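Local atomic coordinates of protein (endonuclease) (Salmonella typhimurium, PDB entry 1BYR), a protein that is an endonuclease of the phospholipase D-like superfamily, has a mixed alpha/beta fold and is found as an assembly of two identical subunits. Residues Ala22-Tyr35 with Pro91-Val103. Numbering follows the deposited sequence.
Sequences AIDSAKTSIRMMAY and PIQHDKVIIVDNV
Ile-98 meets Met-32, Ile-30 and Ile-23 where strands 29-34 and 97-100 pair antiparallel inside the mixed sheet of a phospholipase D-like fold. Ile-98 CD1 reaches Ile-23 CD1 at 3.6 Å, the two side chains crossing at about a right angle, where helix 14-25 packs against the sheet face carrying Ile-30, Met-32, Ile-98 and Val-100. Met-32, extended with CG anti to the backbone N (chi1 -177°), runs alongside Ile-98; Val-100 CG1 presses tightly on Ala-26 CB at 3.5 Å. The opposite face carries Arg-31, Met-33, Val-97 and Ile-99. There Met-33 lies beside Asp-95, bending at chi3 (85°) to bring CE near OD1. Further along, Ile-92 CG2 makes a CH-pi contact over one face of the Tyr-35 ring, 4.0 Å from its centroid. At the other end, the Asp-101 carboxylate binds the backbone N-H groups of the Lys-27/Thr-28 loop and of Ser-29, where strand 29-34 begins. Asp-101 OD2 takes Lys-27 N at 3.0 Å through its syn lone pair, whereas Asp-101 OD1 accepts Ser-29 N nearly head-on and Thr-28 N from above the carboxylate plane, each at 2.8 Å. Asp-95 OD1 is hydrogen-bonded to Ser-121 of the second subunit and OD2 to His-140 of the same chain.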
loop_
_atom_site.group_PDB
_atom_site.type_symbol
_atom_site.label_atom_id
_atom_site.label_comp_id
_atom_site.label_asym_id
_atom_site.label_seq_id
_atom_site.Cartn_x
_atom_site.Cartn_y
_atom_site.Cartn_z
ATOM N N ALA A 22 1.452 12.074 -10.229
ATOM C CA ALA A 22 1.850 12.689 -8.973
ATOM C C ALA A 22 3.278 13.234 -9.068
ATOM O O ALA A 22 3.555 14.345 -8.624
ATOM C CB ALA A 22 1.742 11.671 -7.822
ATOM N N ILE A 23 4.184 12.461 -9.652
ATOM C CA ILE A 23 5.563 12.902 -9.773
ATOM C C ILE A 23 5.646 14.091 -10.731
ATOM O O ILE A 23 6.303 15.085 -10.450
ATOM C CB ILE A 23 6.468 11.745 -10.248
ATOM C CG1 ILE A 23 6.488 10.662 -9.166
ATOM C CG2 ILE A 23 7.898 12.258 -10.539
ATOM C CD1 ILE A 23 6.935 9.297 -9.676
ATOM N N ASP A 24 4.928 13.991 -11.842
ATOM C CA ASP A 24 4.893 15.046 -12.846
ATOM C C ASP A 24 4.296 16.354 -12.330
ATOM O O ASP A 24 4.519 17.418 -12.905
ATOM C CB ASP A 24 4.073 14.592 -14.046
ATOM C CG ASP A 24 4.816 13.616 -14.930
ATOM O OD1 ASP A 24 6.052 13.459 -14.771
ATOM O OD2 ASP A 24 4.149 13.005 -15.789
ATOM N N SER A 25 3.521 16.263 -11.256
ATOM C CA SER A 25 2.868 17.442 -10.681
ATOM C C SER A 25 3.728 18.239 -9.711
ATOM O O SER A 25 3.418 19.389 -9.409
ATOM C CB SER A 25 1.589 17.034 -9.950
ATOM O OG SER A 25 1.862 16.737 -8.581
ATOM N N ALA A 26 4.790 17.628 -9.209
ATOM C CA ALA A 26 5.653 18.291 -8.236
ATOM C C ALA A 26 6.290 19.575 -8.762
ATOM O O ALA A 26 6.967 19.583 -9.801
ATOM C CB ALA A 26 6.739 17.338 -7.761
ATOM N N LYS A 27 6.067 20.662 -8.030
ATOM C CA LYS A 27 6.629 21.963 -8.396
ATOM C C LYS A 27 7.758 22.355 -7.450
ATOM O O LYS A 27 8.612 23.150 -7.805
ATOM C CB LYS A 27 5.550 23.049 -8.355
ATOM C CG LYS A 27 4.272 22.710 -9.117
ATOM C CD LYS A 27 4.497 22.687 -10.616
ATOM C CE LYS A 27 3.166 22.767 -11.377
ATOM N NZ LYS A 27 2.170 21.710 -10.994
ATOM N N THR A 28 7.763 21.782 -6.248
ATOM C CA THR A 28 8.789 22.114 -5.280
ATOM C C THR A 28 9.499 20.938 -4.614
ATOM O O THR A 28 10.720 20.948 -4.475
ATOM C CB THR A 28 8.221 23.021 -4.181
ATOM O OG1 THR A 28 7.192 22.317 -3.477
ATOM C CG2 THR A 28 7.627 24.290 -4.782
ATOM N N SER A 29 8.763 19.918 -4.184
ATOM C CA SER A 29 9.429 18.789 -3.526
ATOM C C SER A 29 8.814 17.414 -3.697
ATOM O O SER A 29 7.634 17.260 -4.003
ATOM C CB SER A 29 9.581 19.063 -2.022
ATOM O OG SER A 29 8.311 19.240 -1.408
ATOM N N ILE A 30 9.661 16.412 -3.493
ATOM C CA ILE A 30 9.277 15.024 -3.571
ATOM C C ILE A 30 10.094 14.294 -2.518
ATOM O O ILE A 30 11.317 14.393 -2.496
ATOM C CB ILE A 30 9.613 14.422 -4.948
ATOM C CG1 ILE A 30 8.654 14.959 -6.002
ATOM C CG2 ILE A 30 9.508 12.897 -4.895
ATOM C CD1 ILE A 30 8.750 14.222 -7.325
ATOM N N ARG A 31 9.410 13.587 -1.622
ATOM C CA ARG A 31 10.073 12.805 -0.581
ATOM C C ARG A 31 9.512 11.416 -0.810
ATOM O O ARG A 31 8.342 11.183 -0.557
ATOM C CB ARG A 31 9.679 13.316 0.812
ATOM C CG ARG A 31 10.330 14.648 1.202
ATOM C CD ARG A 31 11.845 14.575 1.109
ATOM N NE ARG A 31 12.481 15.845 1.451
ATOM C CZ ARG A 31 12.987 16.696 0.563
ATOM N NH1 ARG A 31 12.936 16.427 -0.738
ATOM N NH2 ARG A 31 13.555 17.820 0.982
ATOM N N MET A 32 10.342 10.511 -1.319
ATOM C CA MET A 32 9.911 9.156 -1.646
ATOM C C MET A 32 10.485 8.026 -0.786
ATOM O O MET A 32 11.645 8.070 -0.366
ATOM C CB MET A 32 10.240 8.882 -3.117
ATOM C CG MET A 32 9.783 7.537 -3.656
ATOM S SD MET A 32 10.276 7.449 -5.381
ATOM C CE MET A 32 9.316 6.183 -6.017
ATOM N N MET A 33 9.648 7.013 -0.536
ATOM C CA MET A 33 10.015 5.828 0.237
ATOM C C MET A 33 9.680 4.668 -0.683
ATOM O O MET A 33 8.598 4.634 -1.275
ATOM C CB MET A 33 9.148 5.682 1.506
ATOM C CG MET A 33 9.172 6.855 2.495
ATOM S SD MET A 33 8.193 6.533 4.003
ATOM C CE MET A 33 9.352 5.651 5.022
ATOM N N ALA A 34 10.588 3.704 -0.814
ATOM C CA ALA A 34 10.310 2.575 -1.669
ATOM C C ALA A 34 10.912 1.285 -1.157
ATOM O O ALA A 34 11.902 1.296 -0.438
ATOM C CB ALA A 34 10.837 2.852 -3.062
ATOM N N TYR A 35 10.293 0.168 -1.528
ATOM C CA TYR A 35 10.821 -1.146 -1.187
ATOM C C TYR A 35 11.525 -1.425 -2.523
ATOM O O TYR A 35 12.474 -0.732 -2.855
ATOM C CB TYR A 35 9.670 -2.119 -0.930
ATOM C CG TYR A 35 10.084 -3.566 -0.778
ATOM C CD1 TYR A 35 11.270 -3.913 -0.143
ATOM C CD2 TYR A 35 9.281 -4.586 -1.265
ATOM C CE1 TYR A 35 11.646 -5.246 -0.002
ATOM C CE2 TYR A 35 9.648 -5.921 -1.132
ATOM C CZ TYR A 35 10.829 -6.248 -0.496
ATOM O OH TYR A 35 11.184 -7.571 -0.347
ATOM N N PRO A 91 13.575 -5.066 9.112
ATOM C CA PRO A 91 13.678 -6.272 8.290
ATOM C C PRO A 91 13.307 -5.908 6.848
ATOM O O PRO A 91 13.927 -6.383 5.895
ATOM C CB PRO A 91 12.691 -7.239 8.951
ATOM C CG PRO A 91 12.723 -6.846 10.384
ATOM C CD PRO A 91 12.888 -5.331 10.388
ATOM N N ILE A 92 12.282 -5.072 6.699
ATOM C CA ILE A 92 11.852 -4.583 5.384
ATOM C C ILE A 92 11.296 -3.153 5.483
ATOM O O ILE A 92 10.387 -2.902 6.274
ATOM C CB ILE A 92 10.714 -5.453 4.751
ATOM C CG1 ILE A 92 11.114 -6.930 4.686
ATOM C CG2 ILE A 92 10.407 -4.950 3.327
ATOM C CD1 ILE A 92 10.130 -7.758 3.899
ATOM N N GLN A 93 11.873 -2.202 4.736
ATOM C CA GLN A 93 11.329 -0.840 4.698
ATOM C C GLN A 93 10.331 -1.032 3.570
ATOM O O GLN A 93 10.640 -0.825 2.394
ATOM C CB GLN A 93 12.374 0.206 4.292
ATOM C CG GLN A 93 12.029 1.601 4.787
ATOM C CD GLN A 93 12.701 2.703 3.987
ATOM O OE1 GLN A 93 12.293 3.030 2.887
ATOM N NE2 GLN A 93 13.738 3.269 4.553
ATOM N N HIS A 94 9.133 -1.458 3.945
ATOM C CA HIS A 94 8.068 -1.800 2.999
ATOM C C HIS A 94 7.191 -0.707 2.373
ATOM O O HIS A 94 6.405 -1.002 1.465
ATOM C CB HIS A 94 7.178 -2.867 3.664
ATOM C CG HIS A 94 6.427 -3.737 2.705
ATOM N ND1 HIS A 94 5.057 -3.765 2.645
ATOM C CD2 HIS A 94 6.866 -4.593 1.747
ATOM C CE1 HIS A 94 4.666 -4.619 1.710
ATOM N NE2 HIS A 94 5.750 -5.126 1.147
ATOM N N ASP A 95 7.320 0.540 2.833
ATOM C CA ASP A 95 6.520 1.646 2.301
ATOM C C ASP A 95 6.734 1.917 0.817
ATOM O O ASP A 95 7.854 1.822 0.312
ATOM C CB ASP A 95 6.829 2.957 3.040
ATOM C CG ASP A 95 6.704 2.828 4.542
ATOM O OD1 ASP A 95 7.713 2.472 5.187
ATOM O OD2 ASP A 95 5.603 3.085 5.081
ATOM N N LYS A 96 5.647 2.259 0.119
ATOM C CA LYS A 96 5.680 2.624 -1.299
ATOM C C LYS A 96 4.937 3.960 -1.240
ATOM O O LYS A 96 3.725 4.041 -1.455
ATOM C CB LYS A 96 4.911 1.605 -2.163
ATOM C CG LYS A 96 5.308 0.156 -1.917
ATOM C CD LYS A 96 4.367 -0.502 -0.877
ATOM C CE LYS A 96 4.336 -2.026 -0.987
ATOM N NZ LYS A 96 5.695 -2.614 -0.834
ATOM N N VAL A 97 5.687 5.002 -0.924
ATOM C CA VAL A 97 5.113 6.325 -0.730
ATOM C C VAL A 97 5.832 7.460 -1.459
ATOM O O VAL A 97 7.060 7.487 -1.537
ATOM C CB VAL A 97 5.130 6.671 0.784
ATOM C CG1 VAL A 97 4.795 8.159 1.001
ATOM C CG2 VAL A 97 4.169 5.761 1.548
ATOM N N ILE A 98 5.046 8.391 -1.992
ATOM C CA ILE A 98 5.580 9.577 -2.646
ATOM C C ILE A 98 4.844 10.782 -2.058
ATOM O O ILE A 98 3.630 10.909 -2.197
ATOM C CB ILE A 98 5.372 9.568 -4.190
ATOM C CG1 ILE A 98 6.102 8.382 -4.822
ATOM C CG2 ILE A 98 5.949 10.849 -4.796
ATOM C CD1 ILE A 98 6.053 8.345 -6.352
ATOM N N ILE A 99 5.588 11.634 -1.350
ATOM C CA ILE A 99 5.032 12.840 -0.754
ATOM C C ILE A 99 5.428 13.998 -1.678
ATOM O O ILE A 99 6.611 14.283 -1.857
ATOM C CB ILE A 99 5.613 13.095 0.654
ATOM C CG1 ILE A 99 5.406 11.868 1.547
ATOM C CG2 ILE A 99 4.940 14.302 1.281
ATOM C CD1 ILE A 99 6.385 11.789 2.701
ATOM N N VAL A 100 4.433 14.664 -2.258
ATOM C CA VAL A 100 4.670 15.760 -3.199
ATOM C C VAL A 100 4.313 17.164 -2.693
ATOM O O VAL A 100 3.207 17.409 -2.172
ATOM C CB VAL A 100 3.893 15.480 -4.509
ATOM C CG1 VAL A 100 4.158 16.571 -5.550
ATOM C CG2 VAL A 100 4.300 14.119 -5.048
ATOM N N ASP A 101 5.270 18.081 -2.810
ATOM C CA ASP A 101 5.071 19.466 -2.423
ATOM C C ASP A 101 4.539 19.670 -0.999
ATOM O O ASP A 101 3.778 20.600 -0.734
ATOM C CB ASP A 101 4.154 20.147 -3.449
ATOM C CG ASP A 101 4.809 20.262 -4.830
ATOM O OD1 ASP A 101 6.041 20.088 -4.909
ATOM O OD2 ASP A 101 4.107 20.507 -5.828
ATOM N N ASN A 102 4.948 18.798 -0.086
ATOM C CA ASN A 102 4.554 18.897 1.312
ATOM C C ASN A 102 3.051 18.912 1.605
ATOM O O ASN A 102 2.644 19.232 2.713
ATOM C CB ASN A 102 5.207 20.134 1.933
ATOM C CG ASN A 102 5.154 20.120 3.451
ATOM O OD1 ASN A 102 5.970 19.473 4.113
ATOM N ND2 ASN A 102 4.194 20.844 4.011
ATOM N N VAL A 103 2.226 18.575 0.625
ATOM C CA VAL A 103 0.781 18.567 0.844
ATOM C C VAL A 103 0.058 17.414 0.174
ATOM O O VAL A 103 -1.126 17.215 0.403
ATOM C CB VAL A 103 0.116 19.867 0.357
ATOM C CG1 VAL A 103 0.868 21.077 0.873
ATOM C CG2 VAL A 103 0.057 19.868 -1.149
HETATM O O HOH W 1 1.619 18.559 -6.660
HETATM O O HOH W 2 7.101 16.718 -0.396
#